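Local coordinates for copper-containing nitrite reductase (Bradyrhizobium sp. ORS 375, PDB 6THE), which reduces nitrite to nitric oxide, probably with electrons passed from a type 1 copper in a cupredoxin domain to a catalytic type 2 copper, at residues R63-D68 with E145-L150; E71-N76 with E108-W113. All blocks are in the same frame, centred on the assembly; numbering follows the deposited sequence.

Contact 1. Residues R63-D68 with E145-L150; sequences RVRVGD and EPEGGL
Arg63 and Glu145 form the inner of two salt bridges between residues 63-68 and 145-150. The Arg63 chain runs extended from CG to NE and brings NE to 2.7 Å from Glu145 OE2, which it meets on the anti side of the carboxylate and 34° out of its plane. Glu145 OE2 also accepts from Ile21 N, and OE1 takes the backbone N of Leu150 at 3.2 Å, so both carboxylate oxygens are engaged and the loop is folded back on its own glutamate. The far end of the guanidinium turns elsewhere, NH1 to Glu156 and to Pro18 O. The outer bridge is weak: Arg65 NH2 stands 3.4 Å from Glu147 OE1, the guanidinium and carboxylate planes nearly perpendicular at 88°. Arg65 NH1 also donates to Val66 O of its own segment, which lies in the guanidinium plane.

Backbone bonds join the segments in parallel, Glu145 N to Val64 O at 2.8 Å and Val66 N to Glu145 O at 3.1 Å. Arg65 pairs with Glu145 in a parallel bridge where strand 62-65, outermost of its sheet within the chain, and strand 139-145 both end, in one sheet of the cupredoxin beta-sandwich. Beyond it the chain reverses in a type II turn from Arg65 to Asp68, with Gly67 at the position of positive phi; Asp68 OD2 receives Arg65 N from above its carboxylate plane and also pairs with Arg24.

Apolar packing is slight. Val66 CG2 lies against Pro146 CA at 3.8 Å, while Val64 turns its side chain to Ile142, Val144 and Val29.

Contact 2. Residues E71-N76 with E108-W113; sequences EIHLKN and EKAITW. With 9JE (pentane-1,5-diol), chain S; 9JE (pentane-1,5-diol), chain P.
His73 and Glu108 meet through a hydrogen bond, His73 ND1 giving to Glu108 OE2 at 3.2 Å, close to the ring plane and nearly along the C-O axis of the acceptor. Ala110 CB lies over one face of the imidazole, a CH-pi contact 3.8 Å from the ring centroid. At the other nitrogen, NE2 donates to Glu71 OE2 at 3.1 Å, reaching it from above the carboxylate plane; two acidic side chains thus fix the rotation of the ring and would probably favour its protonated form. An alanine here would probably leave Glu71 OE2 and Glu108 OE2 each without its imidazole N-H and Ala110 CB without the ring it packs on. Glu108 OE2 also accepts O07 of one pentane-1,5-diol at 2.8 Å, and Glu71 OE1 touches C04 of another.

On the reverse face Ile72 CG2 packs against the edge of the Trp113 indole and, at 3.7 Å, against Ile111 CG1, placed there by chi1 of 55°.

Antiparallel backbone bonds pair Ile72 with Ile111 and Leu74 with Lys109, setting the register of two neighbouring strands in a cupredoxin beta-sandwich sheet, with Glu71, His73, Glu108 and Ala110 on one face and Ile72 and Ile111 on the other. Strand 108-114 is the outermost of its sheet within the chain, with Asn306 of the second subunit packing on Ile111 and Thr112; strand 69-76 lies between it and strand 28-43.

From the N terminus, strand 62-65 supplies the first segment of contact 1, and a tight turn at residues 65-68 leads into strand 69-76, the first half of contact 2. The chain then passes through the region bearing the copper ligands His84 and His89 before strand 108-114 closes contact 2, a loop of 31 residues. Strand 119-124 and the ligands His124, Cys125, His133 and Met138 follow, and contact 1 closes at the end of strand 139-145. The contacts therefore nest, with contact 2 the inner. Each belongs to a different sheet of the first cupredoxin domain of this core, their centres about 21 Å apart, linked directly through residues 63-76.

Contact 1. Residues R63-D68 with E145-L150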
ATOM      1  N   ARG A  63      22.501 -14.683  -3.003  1.00 21.58           N
ATOM      2  CA  ARG A  63      21.695 -15.793  -3.483  1.00 21.88           C
ATOM      3  C   ARG A  63      22.078 -17.066  -2.736  1.00 22.09           C
ATOM      4  O   ARG A  63      23.193 -17.567  -2.881  1.00 22.07           O
ATOM      5  CB  ARG A  63      21.878 -15.946  -4.997  1.00 21.88           C
ATOM      6  CG  ARG A  63      20.697 -16.594  -5.705  1.00 21.89           C
ATOM      7  CD  ARG A  63      20.776 -16.418  -7.208  1.00 21.92           C
ATOM      8  NE  ARG A  63      19.568 -16.897  -7.867  1.00 21.94           N
ATOM      9  CZ  ARG A  63      19.221 -16.612  -9.118  1.00 21.95           C
ATOM     10  NH1 ARG A  63      19.992 -15.840  -9.864  1.00 21.96           N
ATOM     11  NH2 ARG A  63      18.100 -17.103  -9.617  1.00 21.95           N
ATOM     12  N   VAL A  64      21.136 -17.577  -1.933  1.00 22.43           N
ATOM     13  CA  VAL A  64      21.341 -18.795  -1.165  1.00 22.82           C
ATOM     14  C   VAL A  64      20.131 -19.714  -1.327  1.00 23.19           C
ATOM     15  O   VAL A  64      19.170 -19.382  -2.018  1.00 23.15           O
ATOM     16  CB  VAL A  64      21.641 -18.510   0.322  1.00 22.78           C
ATOM     17  CG1 VAL A  64      22.952 -17.765   0.525  1.00 22.73           C
ATOM     18  CG2 VAL A  64      20.494 -17.797   1.025  1.00 22.79           C
ATOM     19  N   ARG A  65      20.212 -20.875  -0.668  1.00 23.71           N
ATOM     20  CA  ARG A  65      19.173 -21.889  -0.657  1.00 24.16           C
ATOM     21  C   ARG A  65      18.582 -21.950   0.752  1.00 24.48           C
ATOM     22  O   ARG A  65      19.172 -21.422   1.693  1.00 24.60           O
ATOM     23  CB  ARG A  65      19.803 -23.226  -1.058  1.00 24.21           C
ATOM     24  CG  ARG A  65      18.818 -24.347  -1.357  1.00 24.31           C
ATOM     25  CD  ARG A  65      19.516 -25.678  -1.165  1.00 24.48           C
ATOM     26  NE  ARG A  65      18.678 -26.830  -1.470  1.00 24.62           N
ATOM     27  CZ  ARG A  65      17.840 -27.410  -0.617  1.00 24.72           C
ATOM     28  NH1 ARG A  65      17.707 -26.944   0.614  1.00 24.72           N
ATOM     29  NH2 ARG A  65      17.131 -28.455  -1.001  1.00 24.79           N
ATOM     30  N   VAL A  66      17.410 -22.583   0.884  1.00 24.83           N
ATOM     31  CA  VAL A  66      16.818 -22.834   2.189  1.00 25.09           C
ATOM     32  C   VAL A  66      17.653 -23.903   2.890  1.00 25.29           C
ATOM     33  O   VAL A  66      17.982 -24.927   2.294  1.00 25.32           O
ATOM     34  CB  VAL A  66      15.336 -23.253   2.086  1.00 25.11           C
ATOM     35  CG1 VAL A  66      14.706 -23.466   3.454  1.00 25.16           C
ATOM     36  CG2 VAL A  66      14.515 -22.256   1.283  1.00 25.13           C
ATOM     37  N   GLY A  67      17.997 -23.641   4.155  1.00 25.52           N
ATOM     38  CA  GLY A  67      18.803 -24.554   4.948  1.00 25.83           C
ATOM     39  C   GLY A  67      20.279 -24.164   4.950  1.00 26.05           C
ATOM     40  O   GLY A  67      21.080 -24.765   5.663  1.00 26.09           O
ATOM     41  N   ASP A  68      20.619 -23.152   4.140  1.00 26.17           N
ATOM     42  CA  ASP A  68      21.980 -22.651   4.039  1.00 26.34           C
ATOM     43  C   ASP A  68      22.316 -21.833   5.283  1.00 26.53           C
ATOM     44  O   ASP A  68      21.561 -20.943   5.669  1.00 26.68           O
ATOM     45  CB  ASP A  68      22.184 -21.815   2.771  1.00 26.30           C
ATOM     46  CG  ASP A  68      22.360 -22.631   1.500  1.00 26.31           C
ATOM     47  OD1 ASP A  68      22.042 -23.836   1.522  1.00 26.36           O
ATOM     48  OD2 ASP A  68      22.815 -22.050   0.496  1.00 26.27           O
ATOM     49  N   GLU A 145      16.383 -19.237  -2.298  1.00 23.10           N
ATOM     50  CA  GLU A 145      15.696 -20.093  -3.251  1.00 23.52           C
ATOM     51  C   GLU A 145      15.154 -21.325  -2.529  1.00 23.84           C
ATOM     52  O   GLU A 145      15.827 -21.877  -1.660  1.00 23.78           O
ATOM     53  CB  GLU A 145      16.632 -20.496  -4.392  1.00 23.62           C
ATOM     54  CG  GLU A 145      16.867 -19.390  -5.405  1.00 23.65           C
ATOM     55  CD  GLU A 145      17.520 -19.840  -6.702  1.00 23.71           C
ATOM     56  OE1 GLU A 145      16.976 -20.756  -7.352  1.00 23.79           O
ATOM     57  OE2 GLU A 145      18.573 -19.277  -7.056  1.00 23.75           O
ATOM     58  N   PRO A 146      13.928 -21.793  -2.868  1.00 24.24           N
ATOM     59  CA  PRO A 146      13.342 -22.973  -2.227  1.00 24.58           C
ATOM     60  C   PRO A 146      14.041 -24.269  -2.634  1.00 24.95           C
ATOM     61  O   PRO A 146      14.962 -24.253  -3.448  1.00 24.97           O
ATOM     62  CB  PRO A 146      11.891 -22.965  -2.734  1.00 24.48           C
ATOM     63  CG  PRO A 146      11.967 -22.260  -4.071  1.00 24.39           C
ATOM     64  CD  PRO A 146      13.041 -21.208  -3.888  1.00 24.34           C
ATOM     65  N   GLU A 147      13.588 -25.385  -2.046  1.00 25.39           N
ATOM     66  CA  GLU A 147      14.112 -26.707  -2.352  1.00 25.75           C
ATOM     67  C   GLU A 147      13.764 -27.055  -3.797  1.00 25.87           C
ATOM     68  O   GLU A 147      12.598 -27.254  -4.131  1.00 25.99           O
ATOM     69  CB  GLU A 147      13.564 -27.737  -1.361  1.00 25.94           C
ATOM     70  CG  GLU A 147      14.059 -29.152  -1.608  1.00 26.18           C
ATOM     71  CD  GLU A 147      13.932 -30.097  -0.424  1.00 26.47           C
ATOM     72  OE1 GLU A 147      14.893 -30.851  -0.170  1.00 26.59           O
ATOM     73  OE2 GLU A 147      12.874 -30.084   0.237  1.00 26.69           O
ATOM     74  N   GLY A 148      14.799 -27.118  -4.643  1.00 25.90           N
ATOM     75  CA  GLY A 148      14.633 -27.349  -6.068  1.00 26.03           C
ATOM     76  C   GLY A 148      15.064 -26.134  -6.886  1.00 26.16           C
ATOM     77  O   GLY A 148      15.744 -26.276  -7.901  1.00 26.28           O
ATOM     78  N   GLY A 149      14.655 -24.946  -6.426  1.00 26.16           N
ATOM     79  CA  GLY A 149      15.029 -23.689  -7.055  1.00 26.12           C
ATOM     80  C   GLY A 149      13.915 -23.128  -7.933  1.00 26.15           C
ATOM     81  O   GLY A 149      12.895 -23.781  -8.150  1.00 26.25           O
ATOM     82  N   LEU A 150      14.134 -21.904  -8.431  1.00 26.07           N
ATOM     83  CA  LEU A 150      13.192 -21.219  -9.299  1.00 26.00           C
ATOM     84  C   LEU A 150      13.273 -21.807 -10.706  1.00 25.99           C
ATOM     85  O   LEU A 150      14.351 -22.201 -11.150  1.00 26.04           O
ATOM     86  CB  LEU A 150      13.532 -19.724  -9.320  1.00 25.93           C
ATOM     87  CG  LEU A 150      13.109 -18.923  -8.089  1.00 25.96           C
ATOM     88  CD1 LEU A 150      13.869 -17.606  -8.017  1.00 25.93           C
ATOM     89  CD2 LEU A 150      11.609 -18.672  -8.088  1.00 25.96           C
TER

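Contact 2. Residues E71-N76 with E108-W113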
ATOM      1  N   GLU A  71      27.389 -17.412   6.542  1.00 26.90           N
ATOM      2  CA  GLU A  71      28.471 -16.848   7.332  1.00 26.92           C
ATOM      3  C   GLU A  71      28.786 -15.453   6.798  1.00 26.78           C
ATOM      4  O   GLU A  71      29.511 -15.307   5.815  1.00 26.66           O
ATOM      5  CB  GLU A  71      29.694 -17.769   7.294  1.00 27.15           C
ATOM      6  CG  GLU A  71      30.833 -17.311   8.190  1.00 27.31           C
ATOM      7  CD  GLU A  71      32.193 -17.920   7.890  1.00 27.53           C
ATOM      8  OE1 GLU A  71      32.378 -18.446   6.772  1.00 27.68           O
ATOM      9  OE2 GLU A  71      33.071 -17.862   8.775  1.00 27.60           O
ATOM     10  N   ILE A  72      28.225 -14.436   7.462  1.00 26.65           N
ATOM     11  CA  ILE A  72      28.328 -13.056   7.012  1.00 26.49           C
ATOM     12  C   ILE A  72      29.463 -12.354   7.756  1.00 26.42           C
ATOM     13  O   ILE A  72      29.490 -12.326   8.985  1.00 26.43           O
ATOM     14  CB  ILE A  72      26.975 -12.321   7.139  1.00 26.45           C
ATOM     15  CG1 ILE A  72      27.123 -10.797   7.058  1.00 26.42           C
ATOM     16  CG2 ILE A  72      26.228 -12.743   8.396  1.00 26.49           C
ATOM     17  CD1 ILE A  72      27.436 -10.276   5.674  1.00 26.50           C
ATOM     18  N   HIS A  73      30.399 -11.801   6.977  1.00 26.27           N
ATOM     19  CA  HIS A  73      31.477 -10.966   7.480  1.00 26.07           C
ATOM     20  C   HIS A  73      31.220  -9.522   7.062  1.00 25.95           C
ATOM     21  O   HIS A  73      30.979  -9.250   5.886  1.00 25.95           O
ATOM     22  CB  HIS A  73      32.829 -11.457   6.946  1.00 26.01           C
ATOM     23  CG  HIS A  73      33.252 -12.784   7.481  1.00 25.97           C
ATOM     24  ND1 HIS A  73      34.308 -12.920   8.362  1.00 25.95           N
ATOM     25  CD2 HIS A  73      32.776 -14.029   7.264  1.00 25.97           C
ATOM     26  CE1 HIS A  73      34.462 -14.193   8.665  1.00 25.99           C
ATOM     27  NE2 HIS A  73      33.534 -14.894   8.005  1.00 25.96           N
ATOM     28  N   LEU A  74      31.273  -8.605   8.034  1.00 25.77           N
ATOM     29  CA  LEU A  74      31.087  -7.192   7.756  1.00 25.64           C
ATOM     30  C   LEU A  74      32.333  -6.416   8.173  1.00 25.60           C
ATOM     31  O   LEU A  74      32.640  -6.302   9.359  1.00 25.56           O
ATOM     32  CB  LEU A  74      29.833  -6.685   8.479  1.00 25.59           C
ATOM     33  CG  LEU A  74      29.378  -5.275   8.101  1.00 25.58           C
ATOM     34  CD1 LEU A  74      28.752  -5.251   6.713  1.00 25.55           C
ATOM     35  CD2 LEU A  74      28.400  -4.733   9.129  1.00 25.57           C
ATOM     36  N   LYS A  75      33.045  -5.899   7.166  1.00 25.66           N
ATOM     37  CA  LYS A  75      34.208  -5.052   7.359  1.00 25.73           C
ATOM     38  C   LYS A  75      33.794  -3.603   7.114  1.00 25.80           C
ATOM     39  O   LYS A  75      32.992  -3.326   6.224  1.00 25.85           O
ATOM     40  CB  LYS A  75      35.331  -5.495   6.413  1.00 25.70           C
ATOM     41  CG  LYS A  75      36.590  -4.635   6.407  1.00 25.73           C
ATOM     42  CD  LYS A  75      37.563  -4.940   7.526  1.00 25.78           C
ATOM     43  CE  LYS A  75      38.778  -4.038   7.504  1.00 25.77           C
ATOM     44  NZ  LYS A  75      39.758  -4.411   8.551  1.00 25.79           N
ATOM     45  N   ASN A  76      34.341  -2.691   7.924  1.00 25.87           N
ATOM     46  CA  ASN A  76      34.117  -1.266   7.746  1.00 25.92           C
ATOM     47  C   ASN A  76      35.431  -0.612   7.326  1.00 25.95           C
ATOM     48  O   ASN A  76      36.466  -0.841   7.948  1.00 26.01           O
ATOM     49  CB  ASN A  76      33.520  -0.621   9.002  1.00 25.90           C
ATOM     50  CG  ASN A  76      32.834   0.704   8.738  1.00 25.89           C
ATOM     51  OD1 ASN A  76      32.816   1.193   7.610  1.00 25.90           O
ATOM     52  ND2 ASN A  76      32.260   1.291   9.775  1.00 25.82           N
ATOM     53  N   GLU A 108      36.155  -5.532  12.137  1.00 23.46           N
ATOM     54  CA  GLU A 108      35.444  -6.571  11.408  1.00 23.48           C
ATOM     55  C   GLU A 108      34.760  -7.509  12.401  1.00 23.41           C
ATOM     56  O   GLU A 108      35.389  -7.980  13.347  1.00 23.42           O
ATOM     57  CB  GLU A 108      36.409  -7.344  10.505  1.00 23.60           C
ATOM     58  CG  GLU A 108      35.728  -8.379   9.625  1.00 23.74           C
ATOM     59  CD  GLU A 108      36.661  -9.316   8.875  1.00 23.87           C
ATOM     60  OE1 GLU A 108      37.708  -8.844   8.385  1.00 23.98           O
ATOM     61  OE2 GLU A 108      36.338 -10.517   8.783  1.00 23.91           O
ATOM     62  N   LYS A 109      33.470  -7.771  12.163  1.00 23.38           N
ATOM     63  CA  LYS A 109      32.692  -8.708  12.961  1.00 23.40           C
ATOM     64  C   LYS A 109      32.063  -9.754  12.043  1.00 23.41           C
ATOM     65  O   LYS A 109      31.902  -9.517  10.846  1.00 23.45           O
ATOM     66  CB  LYS A 109      31.621  -7.969  13.771  1.00 23.38           C
ATOM     67  CG  LYS A 109      32.119  -7.240  15.012  1.00 23.34           C
ATOM     68  CD  LYS A 109      30.993  -6.714  15.880  1.00 23.34           C
ATOM     69  CE  LYS A 109      31.460  -6.120  17.192  1.00 23.31           C
ATOM     70  NZ  LYS A 109      32.055  -4.776  17.009  1.00 23.32           N
ATOM     71  N   ALA A 110      31.711 -10.910  12.622  1.00 23.35           N
ATOM     72  CA  ALA A 110      31.147 -12.017  11.863  1.00 23.32           C
ATOM     73  C   ALA A 110      30.143 -12.794  12.712  1.00 23.28           C
ATOM     74  O   ALA A 110      30.383 -13.050  13.891  1.00 23.28           O
ATOM     75  CB  ALA A 110      32.253 -12.913  11.358  1.00 23.29           C
ATOM     76  N   ILE A 111      29.017 -13.159  12.085  1.00 23.19           N
ATOM     77  CA  ILE A 111      28.002 -14.018  12.678  1.00 23.13           C
ATOM     78  C   ILE A 111      27.589 -15.065  11.644  1.00 23.07           C
ATOM     79  O   ILE A 111      27.873 -14.916  10.457  1.00 23.11           O
ATOM     80  CB  ILE A 111      26.783 -13.207  13.165  1.00 23.14           C
ATOM     81  CG1 ILE A 111      26.182 -12.347  12.048  1.00 23.14           C
ATOM     82  CG2 ILE A 111      27.122 -12.383  14.400  1.00 23.15           C
ATOM     83  CD1 ILE A 111      24.675 -12.248  12.082  1.00 23.13           C
ATOM     84  N   THR A 112      26.916 -16.122  12.117  1.00 22.91           N
ATOM     85  CA  THR A 112      26.309 -17.112  11.239  1.00 22.76           C
ATOM     86  C   THR A 112      24.819 -17.217  11.553  1.00 22.57           C
ATOM     87  O   THR A 112      24.428 -17.251  12.718  1.00 22.60           O
ATOM     88  CB  THR A 112      26.997 -18.481  11.348  1.00 22.81           C
ATOM     89  OG1 THR A 112      26.904 -18.936  12.699  1.00 22.92           O
ATOM     90  CG2 THR A 112      28.445 -18.461  10.908  1.00 22.86           C
ATOM     91  N   TRP A 113      24.003 -17.259  10.494  1.00 22.39           N
ATOM     92  CA  TRP A 113      22.571 -17.481  10.614  1.00 22.23           C
ATOM     93  C   TRP A 113      22.110 -18.459   9.536  1.00 22.20           C
ATOM     94  O   TRP A 113      22.716 -18.546   8.471  1.00 22.19           O
ATOM     95  CB  TRP A 113      21.796 -16.157  10.563  1.00 22.15           C
ATOM     96  CG  TRP A 113      21.974 -15.380   9.293  1.00 22.11           C
ATOM     97  CD1 TRP A 113      22.943 -14.456   9.027  1.00 22.10           C
ATOM     98  CD2 TRP A 113      21.153 -15.451   8.113  1.00 22.06           C
ATOM     99  NE1 TRP A 113      22.785 -13.951   7.764  1.00 22.08           N
ATOM    100  CE2 TRP A 113      21.696 -14.541   7.179  1.00 22.05           C
ATOM    101  CE3 TRP A 113      20.019 -16.190   7.751  1.00 22.00           C
ATOM    102  CZ2 TRP A 113      21.143 -14.354   5.911  1.00 21.99           C
ATOM    103  CZ3 TRP A 113      19.473 -16.005   6.498  1.00 21.95           C
ATOM    104  CH2 TRP A 113      20.030 -15.100   5.593  1.00 21.96           C
TER
HETATM  105  C02 9JE S 518      38.796 -16.114   9.295  1.00 37.04           C
HETATM  106  C03 9JE S 518      38.431 -14.651   9.272  1.00 37.03           C
HETATM  107  C04 9JE S 518      39.565 -13.751   8.845  1.00 37.10           C
HETATM  108  C05 9JE S 518      39.468 -13.297   7.408  1.00 37.11           C
HETATM  109  C06 9JE S 518      39.401 -11.798   7.251  1.00 37.10           C
HETATM  110  O01 9JE S 518      37.641 -16.932   9.382  1.00 37.08           O
HETATM  111  O07 9JE S 518      38.131 -11.384   6.777  1.00 36.98           O
HETATM  112  C02 9JE P 515      32.319 -22.151   3.750  1.00 35.09           C
HETATM  113  C03 9JE P 515      33.494 -22.428   4.654  1.00 35.18           C
HETATM  114  C04 9JE P 515      33.847 -21.274   5.559  1.00 35.26           C
HETATM  115  C05 9JE P 515      35.166 -20.623   5.217  1.00 35.30           C
HETATM  116  C06 9JE P 515      35.651 -19.654   6.265  1.00 35.30           C
HETATM  117  O01 9JE P 515      32.665 -21.273   2.693  1.00 35.11           O
HETATM  118  O07 9JE P 515      36.184 -20.323   7.394  1.00 35.36           O